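Local coordinates for flagellar hook-associated protein 2 (Helicobacter pylori, PDB 6IWY) that caps the tip of the growing flagellar filament, helping flagellin subunits polymerise there and keeping them from leaking out unassembled, at residues A[41-46]-A[125-130]; A[57-62]-A[354-359]; A[84-89]-A[110-115]; A[251-256]-A[344-349]. One frame throughout, in Å; residues are numbered along the deposited sequence.

Contact 1 of 4, residues A[41-46]-A[125-130]; sequences DINELG and VYFGSH
Asn43 and Phe127 reach toward each other tip to tip, with the amide turned 85° from the ring plane so that the two flat groups stand almost perpendicular. Along the Asn43 side chain, CB lies 4.2 Å from Phe127 CE1. The next atom, CG, comes to 4.0 Å from the same CE1, in the plane of the ring at its edge; the first torsion (chi1 -57°) places it there, anti to the carbonyl carbon. OD1 takes a hydrogen bond from Asn361, while ND2 rests 3.8 Å from Val125 CB and donates both to Val114 O and, at 2.7 Å, to Asp41 OD1. The contact joins the strand 42-49, inner in a four-stranded antiparallel sheet, to the edge strand 126-127 of a separate three-stranded antiparallel sheet; every touching residue is buried. Asp41 OD1 is shared between the segments: Asn43 ND2 meets it on the anti side of the carboxylate, and Val125 N reaches it by a weak hydrogen bond of 3.2 Å. The other carboxylate oxygen, OD2, accepts from the backbone N of Ala365, so both ends of this buried group are engaged. Around the Phe127 ring, Leu45 CD1 approaches CE2 obliquely at 4.3 Å, and Val125 CG1 packs 3.7 Å from the ring plane on the opposite side.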
loop_
_atom_site.group_PDB
_atom_site.type_symbol
_atom_site.label_atom_id
_atom_site.label_comp_id
_atom_site.label_asym_id
_atom_site.label_seq_id
_atom_site.Cartn_x
_atom_site.Cartn_y
_atom_site.Cartn_z
ATOM N N ASP A 41 7.993 -11.204 -4.784
ATOM C CA ASP A 41 6.816 -10.602 -5.389
ATOM C C ASP A 41 7.199 -9.993 -6.741
ATOM O O ASP A 41 8.296 -9.479 -6.894
ATOM C CB ASP A 41 6.308 -9.497 -4.448
ATOM C CG ASP A 41 4.791 -9.369 -4.424
ATOM O OD1 ASP A 41 4.312 -8.251 -4.745
ATOM O OD2 ASP A 41 4.083 -10.353 -4.062
ATOM N N ILE A 42 6.316 -10.032 -7.726
ATOM C CA ILE A 42 6.611 -9.371 -8.991
ATOM C C ILE A 42 5.400 -8.602 -9.425
ATOM O O ILE A 42 4.363 -9.188 -9.627
ATOM C CB ILE A 42 6.998 -10.359 -10.133
ATOM C CG1 ILE A 42 8.285 -11.116 -9.793
ATOM C CG2 ILE A 42 7.194 -9.604 -11.466
ATOM C CD1 ILE A 42 8.551 -12.264 -10.746
ATOM N N ASN A 43 5.542 -7.292 -9.575
ATOM C CA ASN A 43 4.417 -6.434 -9.907
ATOM C C ASN A 43 4.749 -5.536 -11.040
ATOM O O ASN A 43 5.908 -5.074 -11.179
ATOM C CB ASN A 43 4.095 -5.523 -8.745
ATOM C CG ASN A 43 3.796 -6.271 -7.503
ATOM O OD1 ASN A 43 2.718 -6.850 -7.373
ATOM N ND2 ASN A 43 4.736 -6.281 -6.578
ATOM N N GLU A 44 3.743 -5.257 -11.843
ATOM C CA GLU A 44 3.851 -4.198 -12.811
ATOM C C GLU A 44 3.269 -2.989 -12.152
ATOM O O GLU A 44 2.257 -3.098 -11.503
ATOM C CB GLU A 44 3.041 -4.508 -14.057
ATOM C CG GLU A 44 3.609 -5.598 -14.901
ATOM C CD GLU A 44 2.611 -6.078 -15.892
ATOM O OE1 GLU A 44 1.491 -5.524 -15.905
ATOM O OE2 GLU A 44 2.925 -7.021 -16.645
ATOM N N LEU A 45 3.880 -1.841 -12.349
ATOM C CA LEU A 45 3.331 -0.591 -11.858
ATOM C C LEU A 45 3.475 0.464 -12.969
ATOM O O LEU A 45 4.547 0.633 -13.511
ATOM C CB LEU A 45 4.086 -0.158 -10.594
ATOM C CG LEU A 45 3.799 1.226 -10.006
ATOM C CD1 LEU A 45 2.488 1.220 -9.219
ATOM C CD2 LEU A 45 4.965 1.740 -9.132
ATOM N N GLY A 46 2.393 1.149 -13.321
ATOM C CA GLY A 46 2.485 2.291 -14.201
ATOM C C GLY A 46 2.199 1.848 -15.604
ATOM O O GLY A 46 1.958 0.656 -15.844
ATOM N N VAL A 125 3.785 -7.093 -1.771
ATOM C CA VAL A 125 3.728 -5.634 -1.803
ATOM C C VAL A 125 2.274 -5.153 -1.904
ATOM O O VAL A 125 1.572 -5.467 -2.832
ATOM C CB VAL A 125 4.520 -5.052 -2.948
ATOM C CG1 VAL A 125 4.317 -3.570 -2.979
ATOM C CG2 VAL A 125 6.006 -5.331 -2.809
ATOM N N TYR A 126 1.822 -4.385 -0.937
ATOM C CA TYR A 126 0.457 -3.913 -0.945
ATOM C C TYR A 126 0.539 -2.455 -1.250
ATOM O O TYR A 126 1.096 -1.723 -0.472
ATOM C CB TYR A 126 -0.213 -4.157 0.394
ATOM C CG TYR A 126 -0.452 -5.612 0.634
ATOM C CD1 TYR A 126 0.398 -6.359 1.432
ATOM C CD2 TYR A 126 -1.498 -6.251 0.024
ATOM C CE1 TYR A 126 0.181 -7.726 1.624
ATOM C CE2 TYR A 126 -1.722 -7.589 0.201
ATOM C CZ TYR A 126 -0.881 -8.325 0.999
ATOM O OH TYR A 126 -1.138 -9.667 1.157
ATOM N N PHE A 127 0.016 -2.038 -2.398
ATOM C CA PHE A 127 0.041 -0.641 -2.786
ATOM C C PHE A 127 -1.122 0.052 -2.126
ATOM O O PHE A 127 -2.123 -0.569 -1.862
ATOM C CB PHE A 127 -0.051 -0.514 -4.309
ATOM C CG PHE A 127 1.130 -1.076 -5.005
ATOM C CD1 PHE A 127 1.081 -2.336 -5.569
ATOM C CD2 PHE A 127 2.312 -0.365 -5.050
ATOM C CE1 PHE A 127 2.196 -2.861 -6.183
ATOM C CE2 PHE A 127 3.431 -0.879 -5.643
ATOM C CZ PHE A 127 3.384 -2.131 -6.206
ATOM N N GLY A 128 -0.945 1.330 -1.816
ATOM C CA GLY A 128 -2.014 2.157 -1.272
ATOM C C GLY A 128 -2.119 2.005 0.236
ATOM O O GLY A 128 -1.107 1.976 0.920
ATOM N N SER A 129 -3.338 1.854 0.731
ATOM C CA SER A 129 -3.609 1.716 2.130
ATOM C C SER A 129 -4.019 0.308 2.575
ATOM O O SER A 129 -4.487 -0.520 1.804
ATOM C CB SER A 129 -4.744 2.667 2.463
ATOM O OG SER A 129 -5.693 2.685 1.421
ATOM N N HIS A 130 -3.863 0.045 3.862
ATOM C CA HIS A 130 -4.132 -1.279 4.383
ATOM C C HIS A 130 -4.378 -1.224 5.899
ATOM O O HIS A 130 -3.845 -0.360 6.557
ATOM C CB HIS A 130 -2.945 -2.174 4.099
ATOM C CG HIS A 130 -1.731 -1.799 4.881
ATOM N ND1 HIS A 130 -1.517 -2.233 6.179
ATOM C CD2 HIS A 130 -0.685 -0.995 4.570
ATOM C CE1 HIS A 130 -0.367 -1.743 6.612
ATOM N NE2 HIS A 130 0.153 -0.985 5.657
#

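Contact 2 of 4, residues A[57-62]-A[354-359]; sequences SQVDTT and NTLFMS
Leu356 pushes its CD1 methyl into the bend formed by Ser57, Val59 and Thr61, where the last turn of helix 349-356 packs against the chain leading into strand 61-67, the middle strand of a three-stranded antiparallel sheet. Ser57 OG lies 3.4 Å from Leu356 CD1, and Ser57 CB faces the same fork. From the far side of the bend Thr61 CG2 comes to 3.8 Å from Leu356 CD1, the two side chains sliding past each other in opposite directions, while Val59 CG2 is a looser neighbour of that methyl at 4.3 Å. Phe357, the first residue to depart from helical backbone angles, adds the second half of the contact. Its ring and Thr61 approach tip to tip, with Thr61 CG2 4.0 Å from Phe357 CE2, and the same ring carbon lies 3.8 Å from Thr62 O; both neighbours come in obliquely. Leu356 CB sits over the centre of one ring face, 3.8 Å above the plane, so the two consecutive apolar residues pack on each other as well as on the loop and the start of the strand.

In the next shell, Thr61 OG1 is anti to the backbone N (chi1 -161°), and hydrogen bonds with Gln347 O and Ser352 OG tie this hydroxyl to the end of strand 344-347 and the first turn of helix 349-356. That rotation leaves CG2 to meet Leu356 and Phe357. The bend itself is tied by Ser57, whose OG donates to Val59 O at 2.6 Å, lying in the carbonyl plane on a lone pair, with a C=O...OG angle of 128°.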
loop_
_atom_site.group_PDB
_atom_site.type_symbol
_atom_site.label_atom_id
_atom_site.label_comp_id
_atom_site.label_asym_id
_atom_site.label_seq_id
_atom_site.Cartn_x
_atom_site.Cartn_y
_atom_site.Cartn_z
ATOM N N SER A 57 6.003 11.347 -14.817
ATOM C CA SER A 57 4.965 12.208 -14.229
ATOM C C SER A 57 5.326 13.676 -14.357
ATOM O O SER A 57 6.459 14.043 -14.116
ATOM C CB SER A 57 4.798 11.902 -12.743
ATOM O OG SER A 57 4.092 12.956 -12.102
ATOM N N GLN A 58 4.342 14.500 -14.709
ATOM C CA GLN A 58 4.511 15.943 -14.809
ATOM C C GLN A 58 4.132 16.651 -13.527
ATOM O O GLN A 58 4.042 17.878 -13.511
ATOM C CB GLN A 58 3.628 16.487 -15.918
ATOM C CG GLN A 58 3.771 15.720 -17.203
ATOM C CD GLN A 58 3.427 16.537 -18.433
ATOM O OE1 GLN A 58 2.686 16.061 -19.292
ATOM N NE2 GLN A 58 3.975 17.757 -18.540
ATOM N N VAL A 59 3.897 15.894 -12.458
ATOM C CA VAL A 59 3.463 16.477 -11.191
ATOM C C VAL A 59 4.254 15.815 -10.070
ATOM O O VAL A 59 4.697 14.682 -10.230
ATOM C CB VAL A 59 1.921 16.279 -10.964
ATOM C CG1 VAL A 59 1.115 16.873 -12.114
ATOM C CG2 VAL A 59 1.566 14.813 -10.778
ATOM N N ASP A 60 4.456 16.513 -8.958
ATOM C CA ASP A 60 5.000 15.878 -7.759
ATOM C C ASP A 60 3.937 14.995 -7.115
ATOM O O ASP A 60 2.735 15.351 -7.055
ATOM C CB ASP A 60 5.421 16.886 -6.696
ATOM C CG ASP A 60 6.578 17.761 -7.118
ATOM O OD1 ASP A 60 7.193 17.531 -8.180
ATOM O OD2 ASP A 60 6.877 18.707 -6.348
ATOM N N THR A 61 4.388 13.860 -6.593
ATOM C CA THR A 61 3.488 12.933 -5.961
ATOM C C THR A 61 4.281 11.875 -5.215
ATOM O O THR A 61 5.499 11.921 -5.205
ATOM C CB THR A 61 2.504 12.312 -6.992
ATOM O OG1 THR A 61 1.375 11.774 -6.298
ATOM C CG2 THR A 61 3.162 11.221 -7.807
ATOM N N THR A 62 3.570 10.944 -4.582
ATOM C CA THR A 62 4.151 9.980 -3.660
ATOM C C THR A 62 3.662 8.624 -4.046
ATOM O O THR A 62 2.469 8.446 -4.173
ATOM C CB THR A 62 3.618 10.194 -2.228
ATOM O OG1 THR A 62 3.781 11.567 -1.837
ATOM C CG2 THR A 62 4.375 9.290 -1.220
ATOM N N ASN A 354 -4.741 6.813 -10.158
ATOM C CA ASN A 354 -5.516 6.294 -11.309
ATOM C C ASN A 354 -4.793 6.444 -12.660
ATOM O O ASN A 354 -5.007 5.677 -13.575
ATOM C CB ASN A 354 -6.905 6.962 -11.389
ATOM C CG ASN A 354 -7.944 6.050 -12.029
ATOM O OD1 ASN A 354 -8.158 4.933 -11.547
ATOM N ND2 ASN A 354 -8.581 6.500 -13.128
ATOM N N THR A 355 -3.917 7.435 -12.746
ATOM C CA THR A 355 -3.230 7.777 -13.980
ATOM C C THR A 355 -1.796 7.254 -13.908
ATOM O O THR A 355 -1.348 6.531 -14.783
ATOM C CB THR A 355 -3.211 9.300 -14.135
ATOM O OG1 THR A 355 -3.880 9.895 -13.014
ATOM C CG2 THR A 355 -3.902 9.722 -15.388
ATOM N N LEU A 356 -1.092 7.583 -12.835
ATOM C CA LEU A 356 0.313 7.218 -12.704
ATOM C C LEU A 356 0.590 5.814 -12.213
ATOM O O LEU A 356 1.628 5.269 -12.580
ATOM C CB LEU A 356 1.041 8.190 -11.774
ATOM C CG LEU A 356 1.049 9.656 -12.232
ATOM C CD1 LEU A 356 1.863 10.525 -11.256
ATOM C CD2 LEU A 356 1.575 9.769 -13.667
ATOM N N PHE A 357 -0.294 5.221 -11.401
ATOM C CA PHE A 357 0.083 4.028 -10.627
ATOM C C PHE A 357 -0.820 2.818 -10.664
ATOM O O PHE A 357 -0.982 2.136 -9.678
ATOM C CB PHE A 357 0.259 4.399 -9.147
ATOM C CG PHE A 357 1.302 5.424 -8.886
ATOM C CD1 PHE A 357 2.573 5.287 -9.398
ATOM C CD2 PHE A 357 1.016 6.510 -8.092
ATOM C CE1 PHE A 357 3.543 6.218 -9.131
ATOM C CE2 PHE A 357 1.972 7.452 -7.836
ATOM C CZ PHE A 357 3.249 7.305 -8.356
ATOM N N MET A 358 -1.401 2.495 -11.793
ATOM C CA MET A 358 -2.028 1.183 -11.908
ATOM C C MET A 358 -1.021 0.122 -11.465
ATOM O O MET A 358 0.181 0.217 -11.776
ATOM C CB MET A 358 -2.489 0.933 -13.336
ATOM C CG MET A 358 -4.010 1.180 -13.576
ATOM S SD MET A 358 -5.056 1.920 -12.241
ATOM C CE MET A 358 -6.682 1.776 -13.026
ATOM N N SER A 359 -1.487 -0.860 -10.701
ATOM C CA SER A 359 -0.643 -1.981 -10.347
ATOM C C SER A 359 -1.330 -3.276 -10.704
ATOM O O SER A 359 -2.542 -3.373 -10.605
ATOM C CB SER A 359 -0.357 -1.960 -8.870
ATOM O OG SER A 359 -1.567 -2.092 -8.112
#

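Contact 3 of 4, residues A[84-89]-A[110-115]; sequences DVAQSI and YQLMVN
Val85 and Ala86 pack on Leu112 with no ring taking part across the contact; the flat groups that matter are the Val85 peptide carbonyl and the Gln111 carboxamide, each bonded within its own segment. The carbonyl of Val85 receives two donors on the same face of its plane: Ile89 N, in the regular helical bond, and Ser88 OG at 3.2 Å, tilted 28° from that plane. On the strand, the carboxamide of Gln111 holds Leu112 O nearly in its own plane, NE2 donating over 2.9 Å; the same NE2 also bonds Gly46 O.

Between the segments everything is apolar. Leu112 has the largest share of the contact, its CG anti to the backbone N (chi1 -180°), and its two methyls divide the partners: CD1 lies 3.7 Å from Ala86 CB, and CD2 lies 3.9 Å from Val85 CG1, those two side chains crossing at about a right angle. One turn along the helix, Ile89 CD1 spans two strand residues, 4.2 Å from Leu112 CD2 and 3.9 Å from Val114 CG2.

Helix and strand run in nearly the same direction, 3° apart, with their axes 9.3 Å from each other, and helix 82-92 packs on one face of an antiparallel sheet. Strand 110-116 lies between 42-49 and the outer strand 97-103, whose Val101 touches Ala86; Val85 also reaches Ile76 of strand 70-76, in a different sheet.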
loop_
_atom_site.group_PDB
_atom_site.type_symbol
_atom_site.label_atom_id
_atom_site.label_comp_id
_atom_site.label_asym_id
_atom_site.label_seq_id
_atom_site.Cartn_x
_atom_site.Cartn_y
_atom_site.Cartn_z
ATOM N N ASP A 84 14.340 7.336 -13.971
ATOM C CA ASP A 84 14.412 7.985 -12.670
ATOM C C ASP A 84 13.530 7.272 -11.628
ATOM O O ASP A 84 14.011 6.915 -10.552
ATOM C CB ASP A 84 13.966 9.451 -12.745
ATOM C CG ASP A 84 14.921 10.344 -13.542
ATOM O OD1 ASP A 84 16.049 9.928 -13.912
ATOM O OD2 ASP A 84 14.522 11.509 -13.778
ATOM N N VAL A 85 12.249 7.060 -11.931
ATOM C CA VAL A 85 11.344 6.484 -10.928
ATOM C C VAL A 85 11.770 5.074 -10.527
ATOM O O VAL A 85 11.657 4.692 -9.378
ATOM C CB VAL A 85 9.897 6.404 -11.404
ATOM C CG1 VAL A 85 9.072 5.653 -10.362
ATOM C CG2 VAL A 85 9.328 7.777 -11.635
ATOM N N ALA A 86 12.265 4.308 -11.480
ATOM C CA ALA A 86 12.709 2.955 -11.202
ATOM C C ALA A 86 13.781 2.988 -10.131
ATOM O O ALA A 86 13.739 2.233 -9.168
ATOM C CB ALA A 86 13.242 2.313 -12.448
ATOM N N GLN A 87 14.752 3.876 -10.312
ATOM C CA GLN A 87 15.885 3.953 -9.407
ATOM C C GLN A 87 15.483 4.505 -8.034
ATOM O O GLN A 87 16.060 4.144 -6.943
ATOM C CB GLN A 87 16.944 4.904 -9.953
ATOM C CG GLN A 87 18.205 4.982 -9.048
ATOM C CD GLN A 87 19.014 3.679 -9.065
ATOM O OE1 GLN A 87 19.261 3.121 -10.128
ATOM N NE2 GLN A 87 19.407 3.185 -7.885
ATOM N N SER A 88 14.520 5.425 -8.083
ATOM C CA SER A 88 14.132 6.086 -6.878
ATOM C C SER A 88 13.385 5.078 -5.988
ATOM O O SER A 88 13.491 5.184 -4.779
ATOM C CB SER A 88 13.351 7.370 -7.177
ATOM O OG SER A 88 11.968 7.146 -7.285
ATOM N N ILE A 89 12.683 4.091 -6.579
ATOM C CA ILE A 89 12.048 3.012 -5.795
ATOM C C ILE A 89 13.108 2.204 -5.077
ATOM O O ILE A 89 13.025 1.975 -3.868
ATOM C CB ILE A 89 11.195 2.059 -6.648
ATOM C CG1 ILE A 89 9.908 2.746 -7.060
ATOM C CG2 ILE A 89 10.886 0.780 -5.872
ATOM C CD1 ILE A 89 9.127 1.986 -8.056
ATOM N N TYR A 110 8.258 -0.611 -22.731
ATOM C CA TYR A 110 8.845 -0.469 -21.397
ATOM C C TYR A 110 7.821 -0.295 -20.287
ATOM O O TYR A 110 6.977 0.602 -20.309
ATOM C CB TYR A 110 9.853 0.671 -21.403
ATOM C CG TYR A 110 11.041 0.401 -22.312
ATOM C CD1 TYR A 110 11.937 -0.620 -22.027
ATOM C CD2 TYR A 110 11.260 1.158 -23.451
ATOM C CE1 TYR A 110 13.022 -0.883 -22.844
ATOM C CE2 TYR A 110 12.356 0.913 -24.291
ATOM C CZ TYR A 110 13.239 -0.108 -23.977
ATOM O OH TYR A 110 14.333 -0.373 -24.794
ATOM N N GLN A 111 7.926 -1.164 -19.293
ATOM C CA GLN A 111 6.956 -1.245 -18.213
ATOM C C GLN A 111 7.697 -1.299 -16.911
ATOM O O GLN A 111 8.667 -2.029 -16.797
ATOM C CB GLN A 111 6.142 -2.513 -18.366
ATOM C CG GLN A 111 5.434 -2.955 -17.128
ATOM C CD GLN A 111 4.238 -2.121 -16.809
ATOM O OE1 GLN A 111 3.243 -2.149 -17.544
ATOM N NE2 GLN A 111 4.286 -1.415 -15.668
ATOM N N LEU A 112 7.232 -0.551 -15.918
ATOM C CA LEU A 112 7.944 -0.476 -14.665
ATOM C C LEU A 112 7.558 -1.702 -13.867
ATOM O O LEU A 112 6.378 -2.030 -13.753
ATOM C CB LEU A 112 7.594 0.822 -13.936
ATOM C CG LEU A 112 8.231 1.134 -12.575
ATOM C CD1 LEU A 112 9.719 1.262 -12.693
ATOM C CD2 LEU A 112 7.625 2.408 -11.975
ATOM N N MET A 113 8.558 -2.410 -13.353
ATOM C CA MET A 113 8.302 -3.549 -12.474
ATOM C C MET A 113 8.791 -3.160 -11.113
ATOM O O MET A 113 9.728 -2.392 -10.999
ATOM C CB MET A 113 9.066 -4.790 -12.929
ATOM C CG MET A 113 8.845 -5.164 -14.378
ATOM S SD MET A 113 7.163 -5.692 -14.677
ATOM C CE MET A 113 7.056 -7.234 -13.773
ATOM N N VAL A 114 8.130 -3.695 -10.090
ATOM C CA VAL A 114 8.471 -3.489 -8.684
ATOM C C VAL A 114 8.519 -4.884 -8.112
ATOM O O VAL A 114 7.481 -5.520 -7.948
ATOM C CB VAL A 114 7.375 -2.700 -7.954
ATOM C CG1 VAL A 114 7.756 -2.494 -6.500
ATOM C CG2 VAL A 114 7.152 -1.381 -8.656
ATOM N N ASN A 115 9.731 -5.374 -7.879
ATOM C CA ASN A 115 9.947 -6.746 -7.440
ATOM C C ASN A 115 10.700 -6.780 -6.118
ATOM O O ASN A 115 11.648 -5.997 -5.950
ATOM C CB ASN A 115 10.777 -7.494 -8.492
ATOM C CG ASN A 115 10.114 -7.515 -9.881
ATOM O OD1 ASN A 115 8.959 -7.096 -10.046
ATOM N ND2 ASN A 115 10.847 -8.008 -10.878
#

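Contact 4 of 4, residues A[251-256]-A[344-349]; sequences DLLKSS and GMVQSY
Leu252 and Ser348 bring the two backbones together, their CA atoms 5.5 Å apart, and from there the chains diverge, with Leu253 CA already 7.4 Å from Val346 CA. What links the segments is van der Waals contact of side chains with side chains and with backbone, without hydrogen bonds between them. Leu252 lays its CD1 methyl against the Gln347-Ser348 peptide, 3.6 Å from Gln347 C, and 3.7 Å from the CB of Ser348. Its CG, anti to the backbone N, also lies 4.4 Å from Val346 CG1. That valine methyl is the shared point of the two leucines: Leu253 CD2 approaches it, likewise at 4.4 Å. Val346 is turned so that CG1 stands between its own backbone N and carbonyl carbon (chi1 57°), while CG2, anti to N, faces Leu252 O at 4.0 Å. Ser348 turns its hydroxyl to a different task, being the N-cap of helix 349-356, with OG accepting from Ala351 N.

The contact lies near the surface and joins the edges of two antiparallel sheets. Strand 253-254 is outermost in one, pairing with 314-318, a strand within the sequence range of the flagellin hook IN motif. Strand 344-347 is outermost in the other, pairing with 322-327, where Leu323 touches both Leu253 and Val346. Helix 349-356 follows directly after Ser348.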
loop_
_atom_site.group_PDB
_atom_site.type_symbol
_atom_site.label_atom_id
_atom_site.label_comp_id
_atom_site.label_asym_id
_atom_site.label_seq_id
_atom_site.Cartn_x
_atom_site.Cartn_y
_atom_site.Cartn_z
ATOM N N ASP A 251 -0.400 13.361 4.834
ATOM C CA ASP A 251 -0.542 14.760 4.437
ATOM C C ASP A 251 0.097 15.057 3.079
ATOM O O ASP A 251 1.127 14.511 2.740
ATOM C CB ASP A 251 0.065 15.647 5.521
ATOM N N LEU A 252 -0.516 15.965 2.327
ATOM C CA LEU A 252 -0.188 16.220 0.913
ATOM C C LEU A 252 1.146 16.921 0.627
ATOM O O LEU A 252 1.882 16.553 -0.282
ATOM C CB LEU A 252 -1.300 17.080 0.320
ATOM C CG LEU A 252 -1.164 17.470 -1.139
ATOM C CD1 LEU A 252 -1.438 16.251 -1.981
ATOM C CD2 LEU A 252 -2.116 18.609 -1.468
ATOM N N LEU A 253 1.413 17.987 1.351
ATOM C CA LEU A 253 2.569 18.812 1.079
ATOM C C LEU A 253 3.152 19.206 2.397
ATOM O O LEU A 253 2.456 19.592 3.305
ATOM C CB LEU A 253 2.187 20.056 0.271
ATOM C CG LEU A 253 3.294 21.090 -0.014
ATOM C CD1 LEU A 253 4.597 20.428 -0.524
ATOM C CD2 LEU A 253 2.817 22.187 -1.016
ATOM N N LYS A 254 4.460 19.101 2.496
ATOM C CA LYS A 254 5.170 19.491 3.704
ATOM C C LYS A 254 6.361 20.263 3.221
ATOM O O LYS A 254 7.065 19.760 2.386
ATOM C CB LYS A 254 5.574 18.234 4.495
ATOM C CG LYS A 254 6.741 18.427 5.489
ATOM C CD LYS A 254 6.597 17.537 6.722
ATOM C CE LYS A 254 7.915 16.952 7.160
ATOM N NZ LYS A 254 8.340 15.909 6.203
ATOM N N SER A 255 6.570 21.470 3.723
ATOM C CA SER A 255 7.748 22.255 3.336
ATOM C C SER A 255 9.038 21.473 3.496
ATOM O O SER A 255 9.143 20.598 4.360
ATOM C CB SER A 255 7.907 23.486 4.201
ATOM O OG SER A 255 6.656 24.060 4.429
ATOM N N SER A 256 10.019 21.802 2.663
ATOM C CA SER A 256 11.367 21.223 2.801
ATOM C C SER A 256 12.117 21.765 4.000
ATOM O O SER A 256 13.016 21.131 4.495
ATOM C CB SER A 256 12.206 21.518 1.573
ATOM O OG SER A 256 11.898 20.599 0.549
ATOM N N GLY A 344 4.888 24.709 -8.823
ATOM C CA GLY A 344 4.574 23.429 -9.465
ATOM C C GLY A 344 3.263 22.850 -8.961
ATOM O O GLY A 344 2.560 23.480 -8.158
ATOM N N MET A 345 2.941 21.657 -9.446
ATOM C CA MET A 345 1.735 20.951 -9.048
ATOM C C MET A 345 2.150 19.772 -8.198
ATOM O O MET A 345 3.066 19.068 -8.564
ATOM C CB MET A 345 0.976 20.428 -10.278
ATOM C CG MET A 345 0.683 21.469 -11.354
ATOM S SD MET A 345 -0.392 20.876 -12.698
ATOM C CE MET A 345 0.789 20.415 -13.987
ATOM N N VAL A 346 1.488 19.546 -7.066
ATOM C CA VAL A 346 1.743 18.320 -6.296
ATOM C C VAL A 346 0.441 17.640 -6.138
ATOM O O VAL A 346 -0.567 18.301 -6.001
ATOM C CB VAL A 346 2.324 18.559 -4.899
ATOM C CG1 VAL A 346 1.429 19.444 -4.112
ATOM C CG2 VAL A 346 2.500 17.250 -4.175
ATOM N N GLN A 347 0.481 16.314 -6.164
ATOM C CA GLN A 347 -0.705 15.495 -6.022
ATOM C C GLN A 347 -0.537 14.427 -4.963
ATOM O O GLN A 347 0.490 13.768 -4.861
ATOM C CB GLN A 347 -1.030 14.815 -7.352
ATOM C CG GLN A 347 -1.798 15.695 -8.262
ATOM C CD GLN A 347 -2.034 15.096 -9.614
ATOM O OE1 GLN A 347 -2.238 13.886 -9.766
ATOM N NE2 GLN A 347 -2.006 15.948 -10.630
ATOM N N SER A 348 -1.592 14.217 -4.198
ATOM C CA SER A 348 -1.668 13.052 -3.338
ATOM C C SER A 348 -1.516 11.792 -4.174
ATOM O O SER A 348 -1.915 11.756 -5.342
ATOM C CB SER A 348 -3.016 12.989 -2.662
ATOM O OG SER A 348 -3.626 11.756 -2.979
ATOM N N TYR A 349 -0.966 10.750 -3.565
ATOM C CA TYR A 349 -0.992 9.410 -4.142
ATOM C C TYR A 349 -2.398 9.075 -4.590
ATOM O O TYR A 349 -2.611 8.619 -5.726
ATOM C CB TYR A 349 -0.557 8.351 -3.151
ATOM C CG TYR A 349 -0.901 6.948 -3.592
ATOM C CD1 TYR A 349 -0.046 6.231 -4.427
ATOM C CD2 TYR A 349 -2.102 6.345 -3.222
ATOM C CE1 TYR A 349 -0.336 4.953 -4.843
ATOM C CE2 TYR A 349 -2.406 5.053 -3.627
ATOM C CZ TYR A 349 -1.506 4.363 -4.442
ATOM O OH TYR A 349 -1.780 3.084 -4.866
#

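In the fold
The four contacts tie together small sheets of this central fragment of FliD, with contact 2 in a linking position. Its centre lies about 13 Å from those of contacts 1 and 4 and about 12 Å from that of contact 3, though it does not touch contact 3. It meets contact 1 by a probable hydrogen bond of 2.9 Å from Gly46 N to Met358 O, and contact 4 by one of 2.6 Å from Gln347 N to Asp60 O. Contacts 1 and 3 share a sheet, Asn43 O facing Val114 N at 2.8 Å. Contact 4 has its centre about 21 Å from those of contacts 1 and 3, yet Tyr349 OH packs 4.0 Å from Phe127 CB of contact 1.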